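Beta-catenin homolog sys-1 (Caenorhabditis elegans, PDB 3C2G) acts as a transcription coregulator of the Wnt asymmetry pathway, binding the TCF factor POP-1 directly and activating or repressing target genes. Local coordinates at residues 503-508 / 516-521; 442-447 / 495-500; 554-559 / 567-572; 377-382 / 395-400; 383-386 / 390-393. All blocks are in the same frame, centred on the assembly; numbering follows the deposited sequence.

How the contacts relate
Contacts 2, 3 and 4 are buried, whereas contacts 1 and 5 are partly buried. Contacts 1 and 2 both use helix 494-507, joining its end to helix 515-535 and its start to helix 437-448. Contacts 4 and 5 share helix 388-409, with contact 5 nested inside the loop that contact 4 closes. The chemistry follows the setting: contacts 3 and 4 meet through apolar groups, contact 2 adds an imidazole ring, and in contacts 1 and 5 a long basic side chain reaches backbone carbonyls. Lys442 NZ ties contact 2 to Ser377 O of contact 4, while Phe506 and Leu555 join contacts 1 and 3 by packing.

Contact 1. Residues 503-508 / 516-521; sequences SWVFRQ and STKQQL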
# COMPACT_ATOMS: atom_id res chain seq x y z
N SER A 503 -27.17 -10.95 13.20
CA SER A 503 -26.91 -12.25 13.83
C SER A 503 -25.47 -12.69 13.63
O SER A 503 -24.80 -13.08 14.58
CB SER A 503 -27.83 -13.32 13.24
OG SER A 503 -29.15 -13.18 13.73
N TRP A 504 -25.00 -12.61 12.40
CA TRP A 504 -23.65 -13.01 12.03
C TRP A 504 -22.57 -12.33 12.87
O TRP A 504 -21.62 -12.98 13.31
CB TRP A 504 -23.42 -12.70 10.55
CG TRP A 504 -22.01 -12.89 10.09
CD1 TRP A 504 -21.41 -14.06 9.73
CD2 TRP A 504 -21.02 -11.86 9.91
NE1 TRP A 504 -20.11 -13.84 9.35
CE2 TRP A 504 -19.85 -12.50 9.45
CE3 TRP A 504 -21.02 -10.47 10.08
CZ2 TRP A 504 -18.68 -11.79 9.16
CZ3 TRP A 504 -19.86 -9.77 9.80
CH2 TRP A 504 -18.70 -10.43 9.35
N VAL A 505 -22.74 -11.03 13.10
CA VAL A 505 -21.75 -10.25 13.82
C VAL A 505 -21.57 -10.75 15.27
O VAL A 505 -20.47 -10.72 15.82
CB VAL A 505 -22.03 -8.71 13.73
CG1 VAL A 505 -22.98 -8.24 14.82
CG2 VAL A 505 -20.74 -7.94 13.80
N PHE A 506 -22.65 -11.25 15.87
CA PHE A 506 -22.56 -11.76 17.23
C PHE A 506 -21.86 -13.12 17.34
O PHE A 506 -21.36 -13.47 18.40
CB PHE A 506 -23.92 -11.74 17.92
CG PHE A 506 -24.37 -10.36 18.28
CD1 PHE A 506 -23.85 -9.72 19.39
CD2 PHE A 506 -25.29 -9.68 17.47
CE1 PHE A 506 -24.25 -8.44 19.71
CE2 PHE A 506 -25.69 -8.39 17.78
CZ PHE A 506 -25.17 -7.77 18.90
N ARG A 507 -21.82 -13.86 16.24
CA ARG A 507 -21.15 -15.15 16.18
C ARG A 507 -19.67 -15.01 15.81
O ARG A 507 -18.93 -15.98 15.85
CB ARG A 507 -21.86 -16.07 15.18
CG ARG A 507 -23.27 -16.47 15.62
CD ARG A 507 -23.83 -17.59 14.75
NE ARG A 507 -24.76 -17.11 13.73
CZ ARG A 507 -24.46 -16.94 12.44
NH1 ARG A 507 -23.24 -17.21 12.00
NH2 ARG A 507 -25.38 -16.50 11.60
N GLN A 508 -19.25 -13.80 15.45
CA GLN A 508 -17.87 -13.54 15.08
C GLN A 508 -16.97 -13.59 16.32
O GLN A 508 -17.44 -13.29 17.42
CB GLN A 508 -17.72 -12.19 14.36
CG GLN A 508 -18.10 -12.18 12.88
CD GLN A 508 -17.38 -13.24 12.05
OE1 GLN A 508 -17.76 -14.40 12.04
NE2 GLN A 508 -16.33 -12.83 11.33
N SER A 516 -14.33 -2.22 17.28
CA SER A 516 -14.82 -0.94 16.84
C SER A 516 -15.80 -1.08 15.64
O SER A 516 -16.87 -0.47 15.62
CB SER A 516 -13.62 -0.06 16.53
OG SER A 516 -14.00 1.11 15.86
N THR A 517 -15.44 -1.89 14.65
CA THR A 517 -16.25 -2.08 13.46
C THR A 517 -17.54 -2.86 13.74
O THR A 517 -18.57 -2.62 13.11
CB THR A 517 -15.45 -2.76 12.33
OG1 THR A 517 -14.25 -2.02 12.09
CG2 THR A 517 -16.22 -2.78 11.05
N LYS A 518 -17.46 -3.80 14.68
CA LYS A 518 -18.62 -4.57 15.10
C LYS A 518 -19.62 -3.66 15.80
O LYS A 518 -20.82 -3.73 15.54
CB LYS A 518 -18.20 -5.74 16.01
CG LYS A 518 -17.54 -6.90 15.26
CD LYS A 518 -16.69 -7.77 16.15
CE LYS A 518 -17.46 -8.96 16.68
NZ LYS A 518 -16.56 -9.91 17.39
N GLN A 519 -19.12 -2.78 16.65
CA GLN A 519 -19.98 -1.80 17.29
C GLN A 519 -20.67 -0.91 16.25
O GLN A 519 -21.87 -0.68 16.36
CB GLN A 519 -19.20 -0.99 18.33
CG GLN A 519 -20.03 0.09 19.04
CD GLN A 519 -21.25 -0.47 19.77
OE1 GLN A 519 -21.25 -1.61 20.23
NE2 GLN A 519 -22.29 0.36 19.89
N GLN A 520 -19.94 -0.44 15.23
CA GLN A 520 -20.55 0.45 14.23
C GLN A 520 -21.59 -0.25 13.35
O GLN A 520 -22.53 0.39 12.89
CB GLN A 520 -19.53 1.25 13.41
CG GLN A 520 -18.89 0.53 12.24
CD GLN A 520 -18.12 1.45 11.26
OE1 GLN A 520 -17.94 2.65 11.50
NE2 GLN A 520 -17.65 0.86 10.15
N LEU A 521 -21.43 -1.55 13.13
CA LEU A 521 -22.39 -2.34 12.36
C LEU A 521 -23.70 -2.48 13.13
O LEU A 521 -24.79 -2.41 12.55
CB LEU A 521 -21.83 -3.73 12.05
CG LEU A 521 -22.67 -4.62 11.12
CD1 LEU A 521 -21.79 -5.50 10.29
CD2 LEU A 521 -23.69 -5.46 11.88
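Val505 turns CG1 into the space between its own N and C (chi1 87°), which swings CG2 anti to N and aims it at Lys518. The lysine starts with CG anti to its carbonyl carbon (chi1 -74°) and then kinks at chi3 (93°), so its aliphatic part runs past the valine before the amine turns toward the end of helix 494-507. The two side chains cross obliquely: Val505 CG2 is 3.7 Å from Lys518 CG and 4.0 Å from Lys518 CB. Beyond the kink, Lys518 CE lies 3.6 Å from Val505 O. Lys518 NZ makes a weak hydrogen bond of 3.5 Å to Gln508 O, but its stronger partner is the carbonyl of Pro509, the next residue in the chain. One ammonium group thus meets two successive carbonyls where the helix gives way to loop.

One turn further along helix 515-535, Leu521 slides past the valine in the opposite direction and sets its CD2 4.1 Å from Val505 CB. Leu458 of helix 457-472 closes on Val505 and Lys518 from outside the pair. The short connection, the opposed course of the two segments and the nearest CA pair, Val505 and Lys518 at 6.6 Å, describe a helical hairpin, the kind of pairing from which armadillo domains are built.

Contact 2. Residues 442-447 / 495-500; sequences KLMSCL and IGHICA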
# COMPACT_ATOMS: atom_id res chain seq x y z
N LYS A 442 -27.92 -7.80 -5.24
CA LYS A 442 -26.51 -8.07 -5.03
C LYS A 442 -26.00 -7.51 -3.70
O LYS A 442 -25.23 -8.17 -2.99
CB LYS A 442 -25.68 -7.54 -6.20
CG LYS A 442 -25.95 -8.31 -7.48
CD LYS A 442 -25.12 -7.85 -8.67
CE LYS A 442 -25.09 -8.96 -9.72
NZ LYS A 442 -24.11 -8.69 -10.80
N LEU A 443 -26.45 -6.31 -3.36
CA LEU A 443 -26.05 -5.68 -2.12
C LEU A 443 -26.62 -6.40 -0.92
O LEU A 443 -25.95 -6.55 0.10
CB LEU A 443 -26.41 -4.20 -2.07
CG LEU A 443 -25.59 -3.27 -2.97
CD1 LEU A 443 -25.89 -1.83 -2.64
CD2 LEU A 443 -24.08 -3.54 -2.87
N MSE A 444 -27.86 -6.87 -1.03
CA MSE A 444 -28.45 -7.57 0.10
C MSE A 444 -27.88 -8.97 0.24
O MSE A 444 -27.82 -9.50 1.33
CB MSE A 444 -30.00 -7.51 0.14
CG MSE A 444 -30.75 -8.11 -1.04
SE MSE A 444 -32.73 -7.80 -0.96
CE MSE A 444 -32.76 -5.86 -0.74
N SER A 445 -27.40 -9.54 -0.86
CA SER A 445 -26.77 -10.85 -0.76
C SER A 445 -25.35 -10.82 -0.14
O SER A 445 -24.97 -11.78 0.51
CB SER A 445 -26.83 -11.61 -2.09
OG SER A 445 -25.78 -11.24 -2.96
N CYS A 446 -24.59 -9.74 -0.31
CA CYS A 446 -23.32 -9.54 0.43
C CYS A 446 -23.55 -9.49 1.93
O CYS A 446 -22.64 -9.79 2.74
CB CYS A 446 -22.65 -8.22 0.06
SG CYS A 446 -22.12 -8.03 -1.62
N LEU A 447 -24.74 -9.07 2.30
CA LEU A 447 -25.09 -8.79 3.67
C LEU A 447 -25.34 -10.09 4.40
O LEU A 447 -25.12 -10.17 5.62
CB LEU A 447 -26.36 -7.95 3.67
CG LEU A 447 -26.52 -6.73 4.56
CD1 LEU A 447 -25.23 -5.93 4.72
CD2 LEU A 447 -27.63 -5.88 3.99
N ILE A 495 -35.14 -6.42 5.10
CA ILE A 495 -35.19 -6.63 6.56
C ILE A 495 -34.55 -7.97 6.94
O ILE A 495 -33.74 -8.02 7.87
CB ILE A 495 -36.64 -6.58 7.16
CG1 ILE A 495 -37.48 -5.42 6.61
CG2 ILE A 495 -36.58 -6.52 8.67
CD1 ILE A 495 -36.85 -4.05 6.75
N GLY A 496 -34.92 -9.04 6.24
CA GLY A 496 -34.36 -10.37 6.47
C GLY A 496 -32.84 -10.39 6.34
O GLY A 496 -32.14 -10.99 7.17
N HIS A 497 -32.34 -9.72 5.31
CA HIS A 497 -30.90 -9.59 5.11
C HIS A 497 -30.18 -8.73 6.16
O HIS A 497 -29.09 -9.10 6.60
CB HIS A 497 -30.60 -9.13 3.68
CG HIS A 497 -31.06 -10.10 2.65
ND1 HIS A 497 -30.34 -11.23 2.31
CD2 HIS A 497 -32.19 -10.14 1.90
CE1 HIS A 497 -31.00 -11.91 1.39
NE2 HIS A 497 -32.12 -11.27 1.11
N ILE A 498 -30.79 -7.62 6.58
CA ILE A 498 -30.22 -6.81 7.65
C ILE A 498 -30.08 -7.69 8.89
O ILE A 498 -29.04 -7.69 9.56
CB ILE A 498 -31.11 -5.60 8.06
CG1 ILE A 498 -31.53 -4.70 6.88
CG2 ILE A 498 -30.49 -4.81 9.19
CD1 ILE A 498 -30.44 -4.07 6.13
N CYS A 499 -31.15 -8.45 9.18
CA CYS A 499 -31.21 -9.30 10.37
C CYS A 499 -30.18 -10.43 10.33
O CYS A 499 -29.65 -10.81 11.36
CB CYS A 499 -32.63 -9.86 10.57
SG CYS A 499 -33.87 -8.61 11.05
N ALA A 500 -29.89 -10.95 9.15
CA ALA A 500 -28.86 -11.96 9.00
C ALA A 500 -27.46 -11.43 9.31
O ALA A 500 -26.64 -12.12 9.92
CB ALA A 500 -28.91 -12.56 7.62
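His497, whose ring lies against Met444, has its ND1 hydrogen-bonded to Ser448 OG, while NE2 makes two weak bonds, to Asp487 OD1 and to the carbonyl of Glu492. This engagement of both nitrogens probably limits the ring's rotation, and the ring presents one face to Met444, a residue modelled as selenomethionine. Met444 CB stands over that face in a CH-pi contact, 4.1 Å from the centroid of the His497 ring and 26° off its normal. CG sits over the same ring nearer its rim, because chi1 of 61° places it between the methionine's own N and carbonyl carbon. The selenium approaches obliquely, with Met444 SE 3.7 Å from His497 CD2, and the two side chains cross at about a right angle. Met444 O comes within 3.2 Å of His497 ND1, but the angle is too poor for a hydrogen bond. With an alanine in place of His497, Ser448 OG and Asp487 OD1 would probably lose their ring partners and a gap would open beside Met444.

A turn along, Leu447 CG lies by His497 O, and Leu447 CD2 meets Ile498 CD1 at 4.0 Å, the two side chains lying side by side and pointing the same way. The axes of segments 442-447 and 495-500 approach to 8.7 Å and run in the same general direction, 29° apart. Helix 457-472 packs against Leu447 and Ile498 through Ile464 and Leu465, and helix 515-535 touches Ile498 through Thr525 and Leu528.

Contact 3. Residues 554-559 / 567-572; sequences NLLNGN and HNVLVV
Leu556 and Val569 meet tip to tip, and their conformations explain why. Leu556 holds CG anti to its carbonyl carbon (chi1 -62°), a staggered arrangement that, with chi2 also anti, extends CD1 toward Val569. Val569 answers with CG1, the methyl lying anti to its own N (chi1 157°). That single methyl receives both leucine atoms evenly: Val569 CG1 is 3.8 Å from Leu556 CG and also 3.8 Å from Leu556 CD1. The valine's other methyl, CG2, lies beside its backbone N and serves Leu555, touching Leu555 CD2 at a looser 4.3 Å. One beta-branched residue therefore divides its two methyls between two consecutive leucines.

Leu555 is the less regular partner. Its chi1 of -99° falls away from the staggered positions, and the side chain is shared with other surfaces, since Val522 and Ile526 of helix 515-535 and Phe565 also pack on it. Leu556 is buried and also packs on Met593 and Leu597 of helix 591-598. The nearest CA atoms, those of Leu555 and Val569, are 7.9 Å apart, so the backbones stay well separated and side-chain length bridges them. On the loop itself, Asn557 ND2 makes a weak 3.4 Å hydrogen bond to Asn554 OD1, linking the two ends of the short turn, while Asn554 ND2 reaches the carbonyl of Thr588.

The contact lays the linker that precedes helix 563-579 back onto that helix, within the stacked helices of an armadillo domain, here near its C-terminal end.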
# COMPACT_ATOMS: atom_id res chain seq x y z
N ASN A 554 -31.08 -4.99 25.20
CA ASN A 554 -29.93 -5.70 25.76
C ASN A 554 -28.57 -5.24 25.20
O ASN A 554 -27.52 -5.55 25.75
CB ASN A 554 -30.10 -7.22 25.60
CG ASN A 554 -31.25 -7.77 26.45
OD1 ASN A 554 -31.54 -7.28 27.54
ND2 ASN A 554 -31.92 -8.81 25.94
N LEU A 555 -28.60 -4.48 24.10
CA LEU A 555 -27.40 -3.82 23.56
C LEU A 555 -26.85 -2.76 24.51
O LEU A 555 -25.70 -2.33 24.38
CB LEU A 555 -27.73 -3.15 22.23
CG LEU A 555 -27.43 -3.75 20.85
CD1 LEU A 555 -27.17 -5.25 20.85
CD2 LEU A 555 -28.59 -3.39 19.93
N LEU A 556 -27.67 -2.32 25.45
CA LEU A 556 -27.32 -1.24 26.36
C LEU A 556 -26.80 -1.75 27.68
O LEU A 556 -26.43 -0.96 28.54
CB LEU A 556 -28.51 -0.33 26.62
CG LEU A 556 -29.16 0.42 25.47
CD1 LEU A 556 -30.20 1.39 26.03
CD2 LEU A 556 -28.14 1.16 24.63
N ASN A 557 -26.78 -3.07 27.84
CA ASN A 557 -26.31 -3.70 29.09
C ASN A 557 -24.84 -3.40 29.42
O ASN A 557 -24.43 -3.48 30.58
CB ASN A 557 -26.58 -5.21 29.07
CG ASN A 557 -28.09 -5.55 29.04
OD1 ASN A 557 -28.95 -4.69 29.30
ND2 ASN A 557 -28.41 -6.81 28.74
N GLY A 558 -24.05 -3.04 28.41
CA GLY A 558 -22.67 -2.60 28.63
C GLY A 558 -22.61 -1.14 29.06
O GLY A 558 -23.63 -0.55 29.45
N ASN A 559 -21.41 -0.57 29.00
CA ASN A 559 -21.21 0.84 29.28
C ASN A 559 -21.33 1.65 27.99
O ASN A 559 -20.35 2.23 27.50
CB ASN A 559 -19.85 1.07 29.96
N HIS A 567 -30.87 6.49 22.43
CA HIS A 567 -32.15 7.00 21.99
C HIS A 567 -32.70 6.11 20.88
O HIS A 567 -33.90 5.82 20.87
CB HIS A 567 -32.02 8.45 21.50
CG HIS A 567 -33.31 9.04 21.02
ND1 HIS A 567 -34.33 9.40 21.88
CD2 HIS A 567 -33.75 9.33 19.77
CE1 HIS A 567 -35.34 9.89 21.18
NE2 HIS A 567 -35.02 9.85 19.90
N ASN A 568 -31.83 5.68 19.97
CA ASN A 568 -32.26 4.85 18.85
C ASN A 568 -32.77 3.49 19.32
O ASN A 568 -33.79 2.98 18.85
CB ASN A 568 -31.13 4.69 17.82
CG ASN A 568 -31.05 5.86 16.85
OD1 ASN A 568 -31.96 6.70 16.79
ND2 ASN A 568 -29.98 5.92 16.09
N VAL A 569 -32.04 2.92 20.28
CA VAL A 569 -32.39 1.64 20.84
C VAL A 569 -33.73 1.73 21.55
O VAL A 569 -34.58 0.86 21.37
CB VAL A 569 -31.27 1.14 21.76
CG1 VAL A 569 -31.80 0.14 22.76
CG2 VAL A 569 -30.15 0.53 20.92
N LEU A 570 -33.94 2.79 22.32
CA LEU A 570 -35.20 2.98 23.02
C LEU A 570 -36.37 3.11 22.06
O LEU A 570 -37.42 2.49 22.25
CB LEU A 570 -35.14 4.20 23.94
CG LEU A 570 -34.19 4.10 25.12
CD1 LEU A 570 -33.91 5.48 25.72
CD2 LEU A 570 -34.72 3.15 26.17
N VAL A 571 -36.18 3.93 21.03
CA VAL A 571 -37.26 4.24 20.10
C VAL A 571 -37.64 3.04 19.26
O VAL A 571 -38.84 2.77 19.07
CB VAL A 571 -36.89 5.45 19.22
CG1 VAL A 571 -37.90 5.65 18.07
CG2 VAL A 571 -36.81 6.73 20.08
N VAL A 572 -36.65 2.30 18.76
CA VAL A 572 -36.91 1.15 17.92
C VAL A 572 -37.67 0.08 18.71
O VAL A 572 -38.59 -0.55 18.19
CB VAL A 572 -35.63 0.56 17.22
CG1 VAL A 572 -34.83 -0.34 18.15
CG2 VAL A 572 -36.02 -0.22 15.99

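Contact 4. Residues 377-382 / 395-400; sequences SKYPRL and CEIICN
This is buried apolar packing, in which the extended connection after helix 368-377 folds back across helix 388-409, touching it at two places. At the first, Tyr379 and Ile397 cross at about a right angle. Ile397 CG2 lies 3.9 Å from Tyr379 CE2, in an oblique approach to the ring, and Ile397 CD1 comes within 3.4 Å of Tyr379 OH. The tyrosine CG is anti to its carbonyl carbon (chi1 -64°), which carries the ring across the helix, so that the hydroxyl passes Ile397 and hydrogen-bonds Asp339 OD1. At the second place, Leu382 CD2 rests 4.3 Å from Cys395 CB, a looser touch.

In the armadillo domain, where helices stack into a superhelix, this linker leads from helix 368-377 into helix 388-409. Ile397 also meets Ile342 and Tyr343 of helix 339-352, while Leu382 reaches Leu457 and Cys446, so the contact lies where several helices converge. Helix 388-409 further borders the bound peptide, an aromatic side chain of which packs on Asn400. Asn400 ND2 in turn is hydrogen-bonded to Thr346 OG1, tying the peptide-facing residue to helix 339-352.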
# COMPACT_ATOMS: atom_id res chain seq x y z
N SER A 377 -21.76 -4.00 -10.14
CA SER A 377 -22.63 -4.93 -10.91
C SER A 377 -21.92 -6.04 -11.66
O SER A 377 -22.54 -7.06 -11.97
CB SER A 377 -23.47 -4.15 -11.92
OG SER A 377 -24.36 -3.29 -11.26
N LYS A 378 -20.65 -5.85 -11.98
CA LYS A 378 -19.92 -6.78 -12.83
C LYS A 378 -19.49 -8.06 -12.10
O LYS A 378 -19.18 -9.06 -12.75
CB LYS A 378 -18.71 -6.10 -13.48
CG LYS A 378 -17.53 -5.91 -12.53
CD LYS A 378 -16.56 -4.83 -13.01
CE LYS A 378 -15.33 -5.43 -13.67
NZ LYS A 378 -14.45 -4.34 -14.16
N TYR A 379 -19.49 -8.04 -10.77
CA TYR A 379 -19.00 -9.18 -10.00
C TYR A 379 -20.11 -10.13 -9.58
O TYR A 379 -21.23 -9.70 -9.31
CB TYR A 379 -18.23 -8.73 -8.76
CG TYR A 379 -16.97 -7.97 -9.09
CD1 TYR A 379 -15.87 -8.63 -9.63
CD2 TYR A 379 -16.89 -6.60 -8.89
CE1 TYR A 379 -14.72 -7.94 -9.96
CE2 TYR A 379 -15.75 -5.90 -9.21
CZ TYR A 379 -14.67 -6.58 -9.74
OH TYR A 379 -13.53 -5.89 -10.06
N PRO A 380 -19.78 -11.43 -9.50
CA PRO A 380 -20.77 -12.39 -9.01
C PRO A 380 -20.96 -12.19 -7.51
O PRO A 380 -20.26 -11.38 -6.90
CB PRO A 380 -20.11 -13.74 -9.29
CG PRO A 380 -18.66 -13.47 -9.28
CD PRO A 380 -18.50 -12.08 -9.83
N ARG A 381 -21.90 -12.93 -6.93
CA ARG A 381 -22.09 -12.93 -5.49
C ARG A 381 -20.82 -13.47 -4.85
O ARG A 381 -20.11 -14.29 -5.44
CB ARG A 381 -23.28 -13.81 -5.11
CG ARG A 381 -24.61 -13.43 -5.75
CD ARG A 381 -25.74 -14.27 -5.15
NE ARG A 381 -25.37 -15.69 -5.04
CZ ARG A 381 -25.67 -16.62 -5.94
NH1 ARG A 381 -25.28 -17.88 -5.75
NH2 ARG A 381 -26.37 -16.31 -7.03
N LEU A 382 -20.53 -13.01 -3.64
CA LEU A 382 -19.32 -13.43 -2.93
C LEU A 382 -19.28 -14.93 -2.69
O LEU A 382 -18.20 -15.52 -2.66
CB LEU A 382 -19.17 -12.67 -1.62
CG LEU A 382 -19.01 -11.14 -1.71
CD1 LEU A 382 -19.11 -10.53 -0.32
CD2 LEU A 382 -17.71 -10.74 -2.41
N CYS A 395 -14.41 -7.99 -2.55
CA CYS A 395 -15.02 -7.51 -1.35
C CYS A 395 -14.53 -6.10 -1.00
O CYS A 395 -15.33 -5.21 -0.75
CB CYS A 395 -14.70 -8.51 -0.24
SG CYS A 395 -15.41 -8.16 1.34
N GLU A 396 -13.21 -5.91 -1.02
CA GLU A 396 -12.60 -4.60 -0.84
C GLU A 396 -12.94 -3.62 -1.98
O GLU A 396 -13.02 -2.41 -1.76
CB GLU A 396 -11.08 -4.76 -0.73
CG GLU A 396 -10.59 -5.39 0.60
CD GLU A 396 -9.15 -5.91 0.52
OE1 GLU A 396 -8.74 -6.39 -0.57
OE2 GLU A 396 -8.43 -5.86 1.54
N ILE A 397 -13.14 -4.13 -3.18
CA ILE A 397 -13.55 -3.30 -4.32
C ILE A 397 -14.96 -2.70 -4.13
O ILE A 397 -15.15 -1.48 -4.24
CB ILE A 397 -13.43 -4.05 -5.67
CG1 ILE A 397 -11.95 -4.28 -6.01
CG2 ILE A 397 -14.13 -3.26 -6.77
CD1 ILE A 397 -11.70 -5.08 -7.26
N ILE A 398 -15.94 -3.56 -3.86
CA ILE A 398 -17.30 -3.12 -3.60
C ILE A 398 -17.32 -2.16 -2.42
O ILE A 398 -18.02 -1.16 -2.43
CB ILE A 398 -18.23 -4.31 -3.34
CG1 ILE A 398 -18.30 -5.21 -4.57
CG2 ILE A 398 -19.65 -3.82 -2.97
CD1 ILE A 398 -18.90 -6.56 -4.28
N CYS A 399 -16.52 -2.48 -1.41
CA CYS A 399 -16.42 -1.63 -0.25
C CYS A 399 -15.91 -0.23 -0.60
O CYS A 399 -16.45 0.75 -0.12
CB CYS A 399 -15.55 -2.28 0.81
SG CYS A 399 -15.69 -1.42 2.37
N ASN A 400 -14.87 -0.16 -1.45
CA ASN A 400 -14.40 1.12 -1.98
C ASN A 400 -15.47 1.90 -2.72
O ASN A 400 -15.59 3.11 -2.54
CB ASN A 400 -13.23 0.91 -2.95
CG ASN A 400 -11.95 0.48 -2.27
OD1 ASN A 400 -11.74 0.72 -1.08
ND2 ASN A 400 -11.07 -0.15 -3.03

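Contact 5. Residues 383-386 / 390-393; sequences DELT and KRNR
Arg391 and Leu385 lie against each other along their inner carbons before the arginine's head turns to the leucine's backbone. Leu385 CB is 4.0 Å from Arg391 CB, and Leu385 CD1 reaches in to Arg391 CA, also at 4.0 Å, so the leucine rests on the root of the longer chain. From there Arg391 runs extended until chi3, which at 65° kinks the chain and turns the guanidinium edge toward the carbonyls of Leu385 and Thr386. Its edge, not its face, meets the peptide: Leu385 O lies close to the guanidinium plane. The bond from Arg391 NH1 to Leu385 O is short, 2.8 Å, with an N-H...O angle of 148°. The same nitrogen makes a weak second bond of 3.3 Å to Thr386 O, so two successive carbonyls share one NH1.

Lys390 adds only its aliphatic part, with CE 4.3 Å from Leu385 CD2, its NZ being engaged in a salt bridge with Asp339. The other guanidinium nitrogens turn to the loop before helix 457-472, where NE binds Thr454 OG1 and NH2 makes a weak bond to the carbonyl of Asp453. A leucine in place of Arg391 would probably leave the Leu385 carbonyl without this donor and cost the two loops a polar link between them.

Carbonyls and a hydroxyl supply these hydrogen bonds, with no carboxylate among them, so the arginine works here as a multivalent donor whose positive charge is probably stabilised by the negative ends of neutral dipoles, pinning two loops to the start of helix 388-409.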
# COMPACT_ATOMS: atom_id res chain seq x y z
N ASP A 383 -20.45 -15.55 -2.53
CA ASP A 383 -20.53 -17.00 -2.34
C ASP A 383 -20.12 -17.80 -3.59
O ASP A 383 -19.80 -18.98 -3.49
CB ASP A 383 -21.90 -17.45 -1.77
CG ASP A 383 -23.10 -16.91 -2.55
OD1 ASP A 383 -22.93 -16.44 -3.70
OD2 ASP A 383 -24.24 -16.97 -2.01
N GLU A 384 -20.11 -17.16 -4.75
CA GLU A 384 -19.71 -17.81 -6.00
C GLU A 384 -18.23 -17.66 -6.34
O GLU A 384 -17.83 -17.90 -7.48
CB GLU A 384 -20.54 -17.28 -7.18
CG GLU A 384 -22.02 -17.57 -7.12
CD GLU A 384 -22.73 -17.15 -8.39
OE1 GLU A 384 -23.40 -16.09 -8.39
OE2 GLU A 384 -22.59 -17.86 -9.41
N LEU A 385 -17.41 -17.25 -5.37
CA LEU A 385 -15.98 -17.09 -5.60
C LEU A 385 -15.18 -18.04 -4.72
O LEU A 385 -15.25 -17.96 -3.49
CB LEU A 385 -15.53 -15.64 -5.38
CG LEU A 385 -16.07 -14.57 -6.34
CD1 LEU A 385 -15.90 -13.18 -5.74
CD2 LEU A 385 -15.42 -14.65 -7.72
N THR A 386 -14.41 -18.92 -5.35
CA THR A 386 -13.77 -20.04 -4.65
C THR A 386 -12.43 -19.69 -4.00
O THR A 386 -12.21 -20.00 -2.83
CB THR A 386 -13.63 -21.30 -5.56
OG1 THR A 386 -13.00 -20.94 -6.80
CG2 THR A 386 -15.00 -21.91 -5.84
N LYS A 390 -8.96 -13.73 -4.23
CA LYS A 390 -9.80 -13.01 -5.18
C LYS A 390 -11.14 -12.56 -4.57
O LYS A 390 -11.60 -11.45 -4.84
CB LYS A 390 -9.97 -13.84 -6.46
CG LYS A 390 -11.23 -13.58 -7.30
CD LYS A 390 -11.06 -12.51 -8.38
CE LYS A 390 -12.08 -12.74 -9.53
NZ LYS A 390 -12.45 -11.52 -10.31
N ARG A 391 -11.74 -13.41 -3.73
CA ARG A 391 -12.96 -13.07 -3.01
C ARG A 391 -12.75 -11.88 -2.07
O ARG A 391 -13.58 -10.99 -2.00
CB ARG A 391 -13.50 -14.26 -2.23
CG ARG A 391 -14.89 -14.05 -1.62
CD ARG A 391 -15.48 -15.34 -1.06
NE ARG A 391 -14.70 -15.85 0.07
CZ ARG A 391 -13.94 -16.94 0.05
NH1 ARG A 391 -13.85 -17.68 -1.06
NH2 ARG A 391 -13.27 -17.30 1.13
N ASN A 392 -11.62 -11.85 -1.38
CA ASN A 392 -11.33 -10.69 -0.55
C ASN A 392 -11.14 -9.41 -1.38
O ASN A 392 -11.50 -8.32 -0.93
CB ASN A 392 -10.14 -10.94 0.38
CG ASN A 392 -10.10 -9.94 1.54
OD1 ASN A 392 -10.93 -9.99 2.45
ND2 ASN A 392 -9.15 -9.03 1.50
N ARG A 393 -10.59 -9.54 -2.58
CA ARG A 393 -10.35 -8.38 -3.44
C ARG A 393 -11.67 -7.75 -3.91
O ARG A 393 -11.85 -6.53 -3.82
CB ARG A 393 -9.47 -8.75 -4.65
CG ARG A 393 -8.43 -7.70 -5.02
CD ARG A 393 -7.53 -7.44 -3.81
NE ARG A 393 -6.35 -6.61 -4.07
CZ ARG A 393 -5.51 -6.19 -3.13
NH1 ARG A 393 -5.71 -6.50 -1.85
NH2 ARG A 393 -4.47 -5.43 -3.46